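Local coordinates for protein putative pectin lyase (Geobacillus virus E2, PDB 7CHU) that forms the trimeric tailspike of a deep-sea thermophilic bacteriophage and probably recognises or degrades polysaccharide on the host surface, at residues Asp327-Lys332 and Asn336-Cys341; Val351-Thr354 and Leu359-Ile362; Phe385-Phe390 and Arg395-Asn400; Ser402-Leu405 and Arg410-Leu413; Ala412-Val417 and Val461-Leu466. One frame throughout, in Å; residues are numbered along the deposited sequence.

Interaction 1. Residues Asp327-Lys332 and Asn336-Cys341; sequences DFIKVK and NKIIGC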
# COMPACT_ATOMS: atom_id res chain seq x y z
N ASP A 327 9.93 -14.64 18.73
CA ASP A 327 9.37 -14.75 17.39
C ASP A 327 9.05 -13.35 16.89
O ASP A 327 8.63 -12.50 17.67
CB ASP A 327 8.10 -15.61 17.37
CG ASP A 327 8.27 -16.92 18.10
OD1 ASP A 327 9.22 -17.67 17.78
OD2 ASP A 327 7.44 -17.21 18.99
N PHE A 328 9.28 -13.09 15.62
CA PHE A 328 8.88 -11.81 15.07
C PHE A 328 7.35 -11.65 15.10
O PHE A 328 6.83 -10.59 15.47
CB PHE A 328 9.31 -11.70 13.59
CG PHE A 328 10.72 -11.19 13.38
CD1 PHE A 328 11.14 -9.99 13.93
CD2 PHE A 328 11.62 -11.91 12.60
CE1 PHE A 328 12.43 -9.53 13.73
CE2 PHE A 328 12.91 -11.46 12.40
CZ PHE A 328 13.31 -10.26 12.96
N ILE A 329 6.62 -12.70 14.70
CA ILE A 329 5.16 -12.72 14.75
C ILE A 329 4.75 -14.00 15.46
O ILE A 329 4.94 -15.10 14.92
CB ILE A 329 4.50 -12.65 13.36
CG1 ILE A 329 5.04 -11.48 12.53
CG2 ILE A 329 2.97 -12.53 13.51
CD1 ILE A 329 4.50 -11.45 11.13
N LYS A 330 4.13 -13.87 16.63
CA LYS A 330 3.64 -15.01 17.39
C LYS A 330 2.12 -15.07 17.21
O LYS A 330 1.40 -14.19 17.69
CB LYS A 330 4.02 -14.87 18.86
CG LYS A 330 3.85 -16.10 19.70
CD LYS A 330 4.12 -15.75 21.17
CE LYS A 330 5.00 -16.78 21.87
NZ LYS A 330 6.46 -16.63 21.52
N VAL A 331 1.65 -16.07 16.48
CA VAL A 331 0.25 -16.12 16.03
C VAL A 331 -0.53 -17.06 16.94
O VAL A 331 -0.10 -18.19 17.21
CB VAL A 331 0.15 -16.59 14.57
CG1 VAL A 331 -1.33 -16.70 14.14
CG2 VAL A 331 0.95 -15.67 13.63
N LYS A 332 -1.71 -16.60 17.37
CA LYS A 332 -2.73 -17.43 17.99
C LYS A 332 -4.02 -17.00 17.31
O LYS A 332 -4.72 -16.10 17.79
CB LYS A 332 -2.77 -17.25 19.51
CG LYS A 332 -3.87 -18.07 20.25
CD LYS A 332 -3.97 -17.57 21.70
CE LYS A 332 -5.03 -18.30 22.50
NZ LYS A 332 -6.41 -17.97 22.05
N ASN A 336 -4.80 -15.40 9.25
CA ASN A 336 -3.99 -14.22 9.09
C ASN A 336 -3.14 -14.36 7.83
O ASN A 336 -2.89 -15.48 7.34
CB ASN A 336 -3.15 -13.99 10.34
CG ASN A 336 -4.02 -13.91 11.59
OD1 ASN A 336 -4.74 -12.93 11.78
ND2 ASN A 336 -3.99 -14.96 12.41
N LYS A 337 -2.71 -13.22 7.31
CA LYS A 337 -2.00 -13.15 6.04
C LYS A 337 -0.70 -12.37 6.22
O LYS A 337 -0.73 -11.18 6.59
CB LYS A 337 -2.88 -12.51 4.97
CG LYS A 337 -4.09 -13.38 4.67
CD LYS A 337 -5.16 -12.66 3.89
CE LYS A 337 -6.39 -13.57 3.66
NZ LYS A 337 -6.99 -14.08 4.95
N ILE A 338 0.41 -13.04 5.99
CA ILE A 338 1.76 -12.50 6.09
C ILE A 338 2.30 -12.52 4.66
O ILE A 338 2.70 -13.57 4.14
CB ILE A 338 2.65 -13.31 7.04
CG1 ILE A 338 1.91 -13.74 8.33
CG2 ILE A 338 3.97 -12.55 7.35
CD1 ILE A 338 1.56 -12.61 9.21
N ILE A 339 2.24 -11.38 3.98
CA ILE A 339 2.46 -11.33 2.53
C ILE A 339 3.52 -10.28 2.23
O ILE A 339 3.34 -9.10 2.57
CB ILE A 339 1.15 -11.01 1.78
CG1 ILE A 339 0.17 -12.19 1.87
CG2 ILE A 339 1.44 -10.63 0.32
CD1 ILE A 339 -1.14 -11.93 1.16
N GLY A 340 4.58 -10.69 1.54
CA GLY A 340 5.61 -9.76 1.11
C GLY A 340 6.42 -9.17 2.24
O GLY A 340 6.98 -8.08 2.07
N CYS A 341 6.50 -9.82 3.39
CA CYS A 341 7.26 -9.25 4.49
C CYS A 341 8.71 -9.72 4.43
O CYS A 341 9.02 -10.77 3.88
CB CYS A 341 6.64 -9.62 5.84
SG CYS A 341 4.90 -9.06 5.97
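Ile329 and Ile338 face each other from two strands that share no backbone hydrogen bond. Their CA atoms lie 9.3 Å apart. Nearer the turn, the CA atoms of Val331 and Asn336 are 8.4 Å apart. This spacing belongs to strands on different walls of a fold, with side chains filling the interior between them.

The two isoleucines meet tip to tip. Ile329 CD1 is 3.7 Å from Ile338 CD1 and 4.0 Å from Ile338 CG2. Ile329 reaches inward with an extended end (chi2 175°), while chi2 of -68° turns Ile338 CD1 back to the side of its own CG2, and both methyls meet Ile329 CD1. Phe343 packs on both isoleucines. Closer to the turn, Val331 and Asn336 slide past each other, and Val331 CG1 lies 3.6 Å from Asn336 ND2. The amide of Asn336 has its polar partners elsewhere: OD1 accepts from Thr314 N and ND2 donates to Gly311 O. That fixes the rotation of the amide beside the valine. Lys330 lies on the far side of its strand, and its NZ makes a salt bridge of 2.8 Å to Asp327 OD2, which also binds Asn352 ND2.

Strand 329-331 runs parallel to 307-309 and 351-353, and strand 337-339 runs parallel to 315-317 and 361-363. A buried turn asparagine and inward-facing aliphatic residues on separate parallel walls are characteristic of one coil of the parallel beta-helix of the pectate lyase-like family.

Interaction 2. Residues Val351-Thr354 and Leu359-Ile362; sequences VNLT and LNVI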
# COMPACT_ATOMS: atom_id res chain seq x y z
N VAL A 351 7.63 -16.57 11.91
CA VAL A 351 6.18 -16.69 12.13
C VAL A 351 5.94 -17.98 12.90
O VAL A 351 6.21 -19.08 12.39
CB VAL A 351 5.38 -16.70 10.81
CG1 VAL A 351 3.90 -16.85 11.08
CG2 VAL A 351 5.61 -15.41 9.96
N ASN A 352 5.44 -17.86 14.12
CA ASN A 352 5.18 -18.99 15.01
C ASN A 352 3.67 -19.17 15.06
O ASN A 352 2.97 -18.40 15.71
CB ASN A 352 5.77 -18.73 16.39
CG ASN A 352 5.73 -19.97 17.29
OD1 ASN A 352 5.19 -21.01 16.90
ND2 ASN A 352 6.29 -19.85 18.50
N LEU A 353 3.17 -20.17 14.34
CA LEU A 353 1.74 -20.48 14.32
C LEU A 353 1.46 -21.38 15.52
O LEU A 353 1.69 -22.60 15.47
CB LEU A 353 1.35 -21.11 12.98
CG LEU A 353 1.77 -20.28 11.73
CD1 LEU A 353 1.53 -21.01 10.43
CD2 LEU A 353 1.07 -18.90 11.70
N THR A 354 1.00 -20.79 16.63
CA THR A 354 0.85 -21.53 17.88
C THR A 354 -0.53 -22.16 18.01
O THR A 354 -1.52 -21.72 17.41
CB THR A 354 1.11 -20.63 19.10
OG1 THR A 354 0.01 -19.74 19.29
CG2 THR A 354 2.38 -19.82 18.94
N LEU A 359 -5.05 -22.11 8.72
CA LEU A 359 -5.29 -21.40 7.45
C LEU A 359 -4.66 -20.00 7.43
O LEU A 359 -5.09 -19.13 6.67
CB LEU A 359 -6.78 -21.32 7.12
CG LEU A 359 -7.43 -22.46 6.32
CD1 LEU A 359 -6.67 -22.80 5.06
CD2 LEU A 359 -7.64 -23.71 7.17
N ASN A 360 -3.61 -19.79 8.19
CA ASN A 360 -2.76 -18.64 7.96
C ASN A 360 -1.93 -18.86 6.69
O ASN A 360 -1.66 -20.00 6.29
CB ASN A 360 -1.87 -18.42 9.17
CG ASN A 360 -2.68 -18.21 10.42
OD1 ASN A 360 -3.18 -17.10 10.67
ND2 ASN A 360 -2.84 -19.28 11.22
N VAL A 361 -1.58 -17.77 6.02
CA VAL A 361 -0.79 -17.82 4.79
C VAL A 361 0.48 -17.02 5.00
O VAL A 361 0.44 -15.91 5.54
CB VAL A 361 -1.57 -17.26 3.58
CG1 VAL A 361 -0.73 -17.49 2.29
CG2 VAL A 361 -2.92 -17.90 3.46
N ILE A 362 1.61 -17.58 4.57
CA ILE A 362 2.88 -16.87 4.49
C ILE A 362 3.26 -16.88 3.01
O ILE A 362 3.63 -17.93 2.47
CB ILE A 362 3.98 -17.54 5.33
CG1 ILE A 362 3.60 -17.54 6.82
CG2 ILE A 362 5.32 -16.89 5.04
CD1 ILE A 362 4.38 -18.54 7.66
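Ile362 reaches across to Val351, and its side chain carries the apolar half of this contact. CB points toward segment 351-354. CG1 leaves it beside the backbone N (chi1 -62°), and chi2 of 162° extends the chain, carrying the end methyl across the interior. CD1 does the touching. It meets Val351 CB at 3.8 Å and Val351 CG1 also at 3.8 Å, with Val351 CG2 slightly farther at 4.1 Å. One methyl thus sits against the branch point of the valine, and the two residues approach tip to tip.

The second pair is Leu353 and Asn360, which slide past each other in opposite directions. Leu353 CD2 lies 3.9 Å from Asn360 CB and 4.0 Å from Asn360 ND2, so the methyl rests along the length of the asparagine. The buried amide of Asn360 is held at both its oxygen and its nitrogen. OD1 accepts from Asn336 N, and ND2 donates to Asn384 OD1 and Gly333 O. These bonds link successive turns of the beta-helix, in the manner of an asparagine ladder.

Strand 351-353 lies beside 329-331, and Val331 packs on both Val351 and Leu353. Strand 361-363 lies between 337-339 and 385-387, with Phe386 and Phe390 against Ile362. On the outer side, Val361 packs on Gly364 of the second subunit.

Interaction 3. Residues Phe385-Phe390 and Arg395-Asn400; sequences FFCSDF and RKLGWN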
# COMPACT_ATOMS: atom_id res chain seq x y z
N PHE A 385 -0.68 -22.48 5.23
CA PHE A 385 -0.23 -22.47 3.85
C PHE A 385 0.97 -21.55 3.70
O PHE A 385 1.04 -20.48 4.32
CB PHE A 385 -1.38 -22.04 2.94
CG PHE A 385 -1.06 -22.06 1.48
CD1 PHE A 385 -0.76 -23.26 0.82
CD2 PHE A 385 -1.10 -20.89 0.74
CE1 PHE A 385 -0.46 -23.27 -0.57
CE2 PHE A 385 -0.82 -20.89 -0.64
CZ PHE A 385 -0.49 -22.10 -1.28
N PHE A 386 1.93 -21.95 2.87
CA PHE A 386 3.04 -21.03 2.63
C PHE A 386 3.52 -21.16 1.19
O PHE A 386 3.44 -22.23 0.58
CB PHE A 386 4.20 -21.27 3.59
CG PHE A 386 4.84 -22.64 3.45
CD1 PHE A 386 4.41 -23.69 4.24
CD2 PHE A 386 5.88 -22.85 2.53
CE1 PHE A 386 5.00 -24.96 4.11
CE2 PHE A 386 6.48 -24.11 2.40
CZ PHE A 386 6.04 -25.17 3.19
N CYS A 387 4.02 -20.05 0.67
CA CYS A 387 4.61 -20.00 -0.67
C CYS A 387 5.60 -18.83 -0.65
O CYS A 387 5.25 -17.70 -0.99
CB CYS A 387 3.56 -19.82 -1.76
SG CYS A 387 4.28 -19.73 -3.48
N SER A 388 6.84 -19.13 -0.25
CA SER A 388 7.87 -18.11 -0.06
C SER A 388 9.24 -18.75 -0.16
O SER A 388 9.38 -19.96 -0.00
CB SER A 388 7.76 -17.40 1.31
OG SER A 388 6.47 -16.89 1.54
N ASP A 389 10.26 -17.92 -0.37
CA ASP A 389 11.64 -18.41 -0.47
C ASP A 389 12.51 -17.68 0.54
O ASP A 389 12.88 -16.52 0.33
CB ASP A 389 12.19 -18.25 -1.89
CG ASP A 389 13.42 -19.13 -2.14
OD1 ASP A 389 13.96 -19.74 -1.20
OD2 ASP A 389 13.84 -19.20 -3.31
N PHE A 390 12.82 -18.36 1.63
CA PHE A 390 13.65 -17.85 2.71
C PHE A 390 15.07 -18.39 2.58
O PHE A 390 15.28 -19.51 2.11
CB PHE A 390 13.10 -18.26 4.08
CG PHE A 390 11.71 -17.74 4.39
CD1 PHE A 390 10.60 -18.54 4.19
CD2 PHE A 390 11.53 -16.48 4.93
CE1 PHE A 390 9.32 -18.09 4.51
CE2 PHE A 390 10.24 -16.02 5.24
CZ PHE A 390 9.14 -16.82 5.03
N ARG A 395 11.97 -25.80 1.96
CA ARG A 395 10.57 -25.87 1.56
C ARG A 395 10.13 -24.53 0.96
O ARG A 395 10.35 -23.48 1.58
CB ARG A 395 9.69 -26.24 2.74
CG ARG A 395 9.94 -27.65 3.29
CD ARG A 395 9.27 -27.85 4.64
NE ARG A 395 9.94 -27.08 5.68
CZ ARG A 395 9.50 -26.97 6.94
NH1 ARG A 395 8.37 -27.57 7.32
NH2 ARG A 395 10.20 -26.27 7.82
N LYS A 396 9.55 -24.57 -0.24
CA LYS A 396 9.10 -23.37 -0.96
C LYS A 396 7.59 -23.23 -1.01
O LYS A 396 7.08 -22.13 -0.84
CB LYS A 396 9.62 -23.36 -2.40
CG LYS A 396 11.10 -23.75 -2.55
CD LYS A 396 12.03 -22.84 -1.74
CE LYS A 396 13.50 -23.15 -2.03
NZ LYS A 396 14.39 -22.50 -1.03
N LEU A 397 6.86 -24.31 -1.25
CA LEU A 397 5.40 -24.27 -1.19
C LEU A 397 4.94 -25.43 -0.34
O LEU A 397 5.55 -26.51 -0.37
CB LEU A 397 4.78 -24.35 -2.60
CG LEU A 397 3.27 -24.18 -2.72
CD1 LEU A 397 2.92 -23.58 -4.07
CD2 LEU A 397 2.53 -25.48 -2.55
N GLY A 398 3.90 -25.23 0.45
CA GLY A 398 3.42 -26.32 1.26
C GLY A 398 2.18 -25.97 2.05
O GLY A 398 1.80 -24.79 2.20
N TRP A 399 1.53 -27.02 2.52
CA TRP A 399 0.45 -26.90 3.48
C TRP A 399 0.43 -28.19 4.28
O TRP A 399 0.72 -29.27 3.75
CB TRP A 399 -0.90 -26.66 2.82
CG TRP A 399 -1.32 -27.82 2.02
CD1 TRP A 399 -2.13 -28.85 2.42
CD2 TRP A 399 -0.94 -28.10 0.67
NE1 TRP A 399 -2.28 -29.76 1.39
CE2 TRP A 399 -1.55 -29.32 0.30
CE3 TRP A 399 -0.12 -27.44 -0.26
CZ2 TRP A 399 -1.39 -29.88 -0.96
CZ3 TRP A 399 0.03 -28.00 -1.52
CH2 TRP A 399 -0.60 -29.19 -1.86
N ASN A 400 0.10 -28.08 5.57
CA ASN A 400 0.17 -29.25 6.43
C ASN A 400 1.52 -29.94 6.28
O ASN A 400 2.56 -29.31 6.50
CB ASN A 400 -0.98 -30.20 6.13
CG ASN A 400 -1.35 -30.98 7.35
OD1 ASN A 400 -1.17 -30.50 8.46
ND2 ASN A 400 -1.83 -32.20 7.16
O HOH W 1 9.25 -21.12 2.82
O HOH W 2 12.23 -21.16 1.78
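An antiparallel beta ladder pairs Phe385, Phe386 and Cys387 with Trp399, Gly398 and Leu397. Phe386 and Gly398 form its hydrogen-bonded pair. Phe386 N donates to Gly398 O at 2.9 Å, and Gly398 N returns a bond of 3.0 Å to Phe386 O. Ser388 N extends the ladder with a bond of 3.1 Å to Lys396 O, lying in the carbonyl plane.

The Phe386 ring is folded back over the partner strand. With chi1 63°, its CG stands between the backbone N and the carbonyl carbon, and one ring face lies on the glycine backbone. Gly398 CA is 3.8 Å from the ring centroid, a CH-pi contact, and Gly398 N sits over the same ring. On the other face of the ladder, Phe385 CD1 lies 3.9 Å from Trp399 CB, which meets the phenyl ring at its edge. Beside them Cys387 SG is 4.1 Å from Leu397 CD1.

Here the chain leaves its parallel beta-helix: strand 385-387 is parallel to 361-363 but antiparallel to 398-399. Lys396 and Leu397 both face Ile404 and form a classic beta bulge. Leu397 packs on Leu397 of both other subunits, and Trp399 makes a cation-pi contact with Lys396 of the second subunit.

Past the ladder, Lys396 bends at chi2 (-58°) and its NZ meets Asp389 OD1 at 2.8 Å, from 42° out of the carboxylate plane. The same NZ binds Glu393 O. Phe390 N donates to a water at 2.9 Å, and that water lies close to Arg395 O.

Interaction 4. Residues Ser402-Leu405 and Arg410-Leu413; sequences SYIL and RLAL
Leu405 and Ala412 form the hydrogen-bonded pair of this hairpin. Leu405 N donates to Ala412 O at 2.9 Å, and Ala412 N donates back to Leu405 O at 3.0 Å. The strand axes approach to 4.9 Å and run antiparallel, at 171°. On the same face as this pair, Leu405 CD2 reaches over to Ala412 CB at 3.7 Å.

Ile404 and Leu413 make the neighbouring non-hydrogen-bonded pair. Their side chains lie side by side and point the same way. Leu413 CD1 tucks in at 3.5 Å from Ile404 CG1. One residue before Ala412, Leu411 brings CD1 to 4.0 Å from Ile404 CG2, on the face that Ile404 shares with Leu413.

Farther out, the backbone of Ile404 bonds to Lys396 and Leu397, and that of Leu413 bonds to Ile436, so each strand has a partner on its outer edge. Ile404 packs on Ile404 of both other subunits, and Leu413 meets Leu413 of the third. Arg410 lies toward the hairpin end, binding Gln407 O and Asp444.

The peptide groups of the central pair satisfy one another across the strands. Ile404, Leu411 and Leu413 are the aliphatic side chains buried against the other subunits in the trimer core.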
# COMPACT_ATOMS: atom_id res chain seq x y z
N SER A 402 2.55 -31.48 3.34
CA SER A 402 2.72 -31.64 1.90
C SER A 402 3.64 -30.53 1.39
O SER A 402 3.33 -29.34 1.57
CB SER A 402 1.36 -31.57 1.18
OG SER A 402 0.47 -32.59 1.64
N TYR A 403 4.77 -30.89 0.78
CA TYR A 403 5.83 -29.92 0.51
C TYR A 403 6.32 -30.00 -0.93
O TYR A 403 6.55 -31.08 -1.47
CB TYR A 403 7.05 -30.13 1.43
CG TYR A 403 6.73 -30.24 2.89
CD1 TYR A 403 6.13 -29.19 3.58
CD2 TYR A 403 7.03 -31.38 3.59
CE1 TYR A 403 5.84 -29.29 4.92
CE2 TYR A 403 6.74 -31.50 4.92
CZ TYR A 403 6.16 -30.44 5.59
OH TYR A 403 5.88 -30.57 6.93
N ILE A 404 6.52 -28.83 -1.53
CA ILE A 404 7.35 -28.66 -2.72
C ILE A 404 8.63 -28.00 -2.25
O ILE A 404 8.59 -26.90 -1.67
CB ILE A 404 6.65 -27.82 -3.80
CG1 ILE A 404 5.35 -28.50 -4.24
CG2 ILE A 404 7.58 -27.61 -5.00
CD1 ILE A 404 4.60 -27.76 -5.28
N LEU A 405 9.76 -28.63 -2.50
CA LEU A 405 10.98 -28.17 -1.86
C LEU A 405 12.20 -28.40 -2.75
O LEU A 405 12.15 -29.10 -3.77
CB LEU A 405 11.17 -28.85 -0.50
CG LEU A 405 11.61 -30.33 -0.57
CD1 LEU A 405 12.47 -30.67 0.64
CD2 LEU A 405 10.39 -31.25 -0.70
N ARG A 410 17.55 -30.70 -6.17
CA ARG A 410 16.51 -31.34 -6.95
C ARG A 410 15.16 -30.67 -6.70
O ARG A 410 14.92 -30.09 -5.63
CB ARG A 410 16.44 -32.83 -6.58
CG ARG A 410 17.82 -33.57 -6.57
CD ARG A 410 17.67 -34.94 -5.89
NE ARG A 410 18.92 -35.68 -5.81
CZ ARG A 410 19.85 -35.51 -4.87
NH1 ARG A 410 19.69 -34.61 -3.90
NH2 ARG A 410 20.97 -36.24 -4.90
N LEU A 411 14.28 -30.77 -7.69
CA LEU A 411 12.88 -30.37 -7.48
C LEU A 411 12.16 -31.54 -6.83
O LEU A 411 12.17 -32.66 -7.36
CB LEU A 411 12.21 -29.99 -8.80
CG LEU A 411 10.68 -29.85 -8.84
CD1 LEU A 411 10.19 -28.84 -7.80
CD2 LEU A 411 10.21 -29.47 -10.23
N ALA A 412 11.58 -31.32 -5.65
CA ALA A 412 11.05 -32.43 -4.88
C ALA A 412 9.61 -32.18 -4.43
O ALA A 412 9.25 -31.06 -4.05
CB ALA A 412 11.94 -32.72 -3.68
N LEU A 413 8.82 -33.25 -4.45
CA LEU A 413 7.41 -33.26 -4.08
C LEU A 413 7.30 -34.31 -2.99
O LEU A 413 7.29 -35.51 -3.28
CB LEU A 413 6.52 -33.60 -5.28
CG LEU A 413 6.55 -32.68 -6.52
CD1 LEU A 413 6.51 -31.23 -6.10
CD2 LEU A 413 7.73 -32.96 -7.42

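Interaction 5. Residues Ala412-Val417 and Val461-Leu466; sequences ALFQNV and VTLTTL
Leu463 packs against both Phe414 and Val417 in the antiparallel beta region that follows the beta-helix. Here strands 410-415, 433-438, 446-451 and 459-469 pair in chain order as an antiparallel meander, with the hairpin of 418-420 and 423-426 inserted after the first. The two segments of the contact are not direct neighbours. No hydrogen bond runs between them, and even Val417 and Val461, the nearest CA pair, are 8.4 Å apart.

The apolar contacts therefore carry everything. Leu463 CD1 rests against the far end of the Phe414 ring, 3.9 Å from CZ and equally 3.9 Å from CE2. Phenylalanine and leucine come from opposite directions. The other leucine methyl, CD2, turns to Val417 CG2 at 4.1 Å, where the two side chains cross. The fork of Leu463 thus divides its methyls between an aromatic and an aliphatic partner. Val417 CG2 stands opposite the backbone N across the CA-CB bond, beside the carbonyl carbon, and this same methyl also touches Val461 CG2 at 4.2 Å. Phe424 of strand 423-426 packs on both Val417 and Leu463.

The polar side chains of the first segment have their partners outside the contact. Asn416, with its positive phi of 68°, ends the strand at a turn. Its side chain binds Lys428 N and Ala432 O, and its carbonyl binds Ser433. Gln415 points to the other face of the strand and binds Ser402 there.

The Phe414 ring is also flanked within its own strand: Ala412 CB lies 3.9 Å above one ring face, displaced toward the rim.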
# COMPACT_ATOMS: atom_id res chain seq x y z
N ALA A 412 11.58 -31.32 -5.65
CA ALA A 412 11.05 -32.43 -4.88
C ALA A 412 9.61 -32.18 -4.43
O ALA A 412 9.25 -31.06 -4.05
CB ALA A 412 11.94 -32.72 -3.68
N LEU A 413 8.82 -33.25 -4.45
CA LEU A 413 7.41 -33.26 -4.08
C LEU A 413 7.30 -34.31 -2.99
O LEU A 413 7.29 -35.51 -3.28
CB LEU A 413 6.52 -33.60 -5.28
CG LEU A 413 6.55 -32.68 -6.52
CD1 LEU A 413 6.51 -31.23 -6.10
CD2 LEU A 413 7.73 -32.96 -7.42
N PHE A 414 7.25 -33.87 -1.73
CA PHE A 414 7.40 -34.76 -0.59
C PHE A 414 6.15 -34.73 0.28
O PHE A 414 5.53 -33.68 0.48
CB PHE A 414 8.61 -34.36 0.29
CG PHE A 414 9.94 -34.90 -0.17
CD1 PHE A 414 10.08 -35.60 -1.36
CD2 PHE A 414 11.07 -34.66 0.61
CE1 PHE A 414 11.34 -36.09 -1.75
CE2 PHE A 414 12.34 -35.13 0.23
CZ PHE A 414 12.47 -35.85 -0.95
N GLN A 415 5.83 -35.89 0.85
CA GLN A 415 4.72 -36.04 1.79
C GLN A 415 5.26 -36.57 3.11
O GLN A 415 5.82 -37.68 3.16
CB GLN A 415 3.65 -36.96 1.20
CG GLN A 415 2.43 -37.13 2.08
CD GLN A 415 1.70 -35.79 2.33
OE1 GLN A 415 1.60 -34.95 1.43
NE2 GLN A 415 1.19 -35.60 3.55
N ASN A 416 5.15 -35.77 4.17
CA ASN A 416 5.55 -36.14 5.53
C ASN A 416 7.07 -36.29 5.66
O ASN A 416 7.55 -37.11 6.44
CB ASN A 416 4.86 -37.42 6.01
CG ASN A 416 4.99 -37.62 7.53
OD1 ASN A 416 5.05 -36.64 8.29
ND2 ASN A 416 5.08 -38.88 7.97
N VAL A 417 7.82 -35.50 4.90
CA VAL A 417 9.28 -35.47 5.05
C VAL A 417 9.78 -34.24 4.33
O VAL A 417 9.22 -33.84 3.30
CB VAL A 417 9.94 -36.75 4.49
CG1 VAL A 417 9.65 -36.89 2.98
CG2 VAL A 417 11.46 -36.72 4.74
N VAL A 461 15.06 -39.14 9.61
CA VAL A 461 14.86 -40.43 8.95
C VAL A 461 15.80 -40.56 7.76
O VAL A 461 16.36 -39.58 7.25
CB VAL A 461 13.39 -40.62 8.50
CG1 VAL A 461 12.47 -40.63 9.70
CG2 VAL A 461 12.98 -39.53 7.49
N THR A 462 15.97 -41.80 7.31
CA THR A 462 16.72 -42.14 6.11
C THR A 462 15.73 -42.40 4.99
O THR A 462 14.77 -43.15 5.18
CB THR A 462 17.60 -43.37 6.35
OG1 THR A 462 18.66 -43.00 7.25
CG2 THR A 462 18.20 -43.88 5.05
N LEU A 463 15.94 -41.77 3.84
CA LEU A 463 15.09 -42.00 2.69
C LEU A 463 15.68 -43.11 1.83
O LEU A 463 16.86 -43.07 1.46
CB LEU A 463 14.91 -40.72 1.87
CG LEU A 463 14.02 -39.67 2.56
CD1 LEU A 463 13.74 -38.51 1.62
CD2 LEU A 463 12.71 -40.29 3.06
N THR A 464 14.86 -44.13 1.55
CA THR A 464 15.22 -45.26 0.71
C THR A 464 14.82 -44.96 -0.73
O THR A 464 13.67 -44.60 -0.99
CB THR A 464 14.52 -46.53 1.20
OG1 THR A 464 14.87 -46.77 2.56
CG2 THR A 464 14.91 -47.75 0.35
N THR A 465 15.76 -45.10 -1.65
CA THR A 465 15.42 -44.92 -3.06
C THR A 465 14.70 -46.16 -3.55
O THR A 465 15.21 -47.28 -3.43
CB THR A 465 16.68 -44.65 -3.89
OG1 THR A 465 17.31 -43.44 -3.46
CG2 THR A 465 16.33 -44.52 -5.37
N LEU A 466 13.50 -45.97 -4.11
CA LEU A 466 12.70 -47.10 -4.57
C LEU A 466 12.79 -47.34 -6.07
O LEU A 466 12.61 -48.47 -6.52
CB LEU A 466 11.23 -46.88 -4.19
CG LEU A 466 11.07 -46.56 -2.71
CD1 LEU A 466 9.64 -46.05 -2.37
CD2 LEU A 466 11.40 -47.78 -1.91

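The five contacts follow one another along the tailspike, and each touches another subunit. Interactions 1 and 2 have centres 6 Å apart and belong to successive beta-helix coils. Asn336 N to Asn360 OD1 at 2.8 Å and Val331 O to Thr354 OG1 at 2.6 Å join them. Interaction 3 adds to interaction 2 through Asn360 O to Phe385 N at 2.9 Å, and from there the pairing turns antiparallel. Interaction 4 lies about 10 Å beyond, centre to centre, joined by Leu397 O to Ile404 N at 2.8 Å. It shares Ala412 and Leu413 with interaction 5. Interactions 1 and 5 are about 29 Å apart between centres.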